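Side-chain contact in delta-1-pyrroline-5-carboxylate dehydrogenase, mitochondrial (Mus musculus, PDB 4E3X), which probably oxidises L-glutamate gamma-semialdehyde to glutamate with NAD+, the last step in the breakdown of proline: residues P263-G266 and P267-G270. Sequence-based numbering, arbitrary orientation.
Sequences PADG and PTFG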
loop_
_atom_site.group_PDB
_atom_site.type_symbol
_atom_site.label_atom_id
_atom_site.label_comp_id
_atom_site.label_asym_id
_atom_site.label_seq_id
_atom_site.Cartn_x
_atom_site.Cartn_y
_atom_site.Cartn_z
ATOM N N PRO B 263 3.398 -13.434 23.078
ATOM C CA PRO B 263 4.267 -14.511 22.588
ATOM C C PRO B 263 3.443 -15.755 22.284
ATOM O O PRO B 263 2.459 -16.020 22.974
ATOM C CB PRO B 263 5.184 -14.792 23.784
ATOM C CG PRO B 263 5.153 -13.528 24.606
ATOM C CD PRO B 263 3.788 -12.958 24.418
ATOM N N ALA B 264 3.840 -16.516 21.268
ATOM C CA ALA B 264 3.048 -17.659 20.840
ATOM C C ALA B 264 3.872 -18.507 19.887
ATOM O O ALA B 264 4.838 -18.029 19.281
ATOM C CB ALA B 264 1.766 -17.188 20.147
ATOM N N ASP B 265 3.478 -19.763 19.745
ATOM C CA ASP B 265 4.001 -20.590 18.673
ATOM C C ASP B 265 3.679 -19.902 17.339
ATOM O O ASP B 265 2.562 -19.420 17.137
ATOM C CB ASP B 265 3.359 -21.971 18.751
ATOM C CG ASP B 265 3.680 -22.828 17.556
ATOM O OD1 ASP B 265 4.824 -23.311 17.467
ATOM O OD2 ASP B 265 2.776 -23.041 16.717
ATOM N N GLY B 266 4.651 -19.836 16.435
ATOM C CA GLY B 266 4.468 -19.101 15.191
ATOM C C GLY B 266 3.283 -19.560 14.360
ATOM O O GLY B 266 2.403 -18.761 14.030
ATOM N N PRO B 267 3.259 -20.850 14.002
ATOM C CA PRO B 267 2.132 -21.342 13.203
ATOM C C PRO B 267 0.789 -21.157 13.915
ATOM O O PRO B 267 -0.187 -20.772 13.282
ATOM C CB PRO B 267 2.474 -22.822 13.023
ATOM C CG PRO B 267 3.983 -22.823 12.977
ATOM C CD PRO B 267 4.369 -21.824 14.046
ATOM N N THR B 268 0.753 -21.396 15.221
ATOM C CA THR B 268 -0.470 -21.227 15.990
ATOM C C THR B 268 -0.973 -19.777 15.938
ATOM O O THR B 268 -2.169 -19.520 15.748
ATOM C CB THR B 268 -0.253 -21.645 17.450
ATOM O OG1 THR B 268 0.211 -22.997 17.494
ATOM C CG2 THR B 268 -1.550 -21.547 18.243
ATOM N N PHE B 269 -0.057 -18.832 16.112
ATOM C CA PHE B 269 -0.393 -17.417 16.059
ATOM C C PHE B 269 -0.952 -17.061 14.682
ATOM O O PHE B 269 -2.003 -16.422 14.574
ATOM C CB PHE B 269 0.849 -16.578 16.374
ATOM C CG PHE B 269 0.581 -15.101 16.417
ATOM C CD1 PHE B 269 0.046 -14.517 17.552
ATOM C CD2 PHE B 269 0.852 -14.301 15.320
ATOM C CE1 PHE B 269 -0.221 -13.159 17.588
ATOM C CE2 PHE B 269 0.599 -12.955 15.361
ATOM C CZ PHE B 269 0.061 -12.382 16.490
ATOM N N GLY B 270 -0.261 -17.489 13.630
ATOM C CA GLY B 270 -0.705 -17.204 12.277
ATOM C C GLY B 270 -2.071 -17.801 11.985
ATOM O O GLY B 270 -2.928 -17.139 11.402
#
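D265 caps the N-terminus of helix 266-274 by accepting from T268, just after strand 259-261, an outermost strand of the parallel sheet in the NAD-binding, Rossmann-like part of this aldehyde dehydrogenase. Its carboxylate turns back over the first turn: with CG anti to the backbone N (chi1 171°), D265 OD2 accepts from T268 N at 3.0 Å and from T268 OG1 at 2.7 Å. The two donors come from opposite faces of the carboxylate plane, each on the anti side of OD2, and so the group is gripped through one oxygen. Replacing D265 by alanine is likely to leave T268 N without its capping acceptor and the T268 hydroxyl without the partner that fixes its rotation. This is the solvent side, where the P267 ring crosses the aspartate and P267 CD lies 3.3 Å from D265 OD2. On the tight, buried side F269 sends its ring away from the turn, CG anti to N (chi1 -177°), into an apolar layer with L102, A205, I207 and L231, while A264 CB packs on F269 CB at 3.9 Å. G266 lies beside K233, an NAD+-binding residue. The helical bonding then starts with F269 N to D265 O at 2.9 Å, and G270 N reaches G266 O at 3.0 Å with an N-H...O angle of 170°.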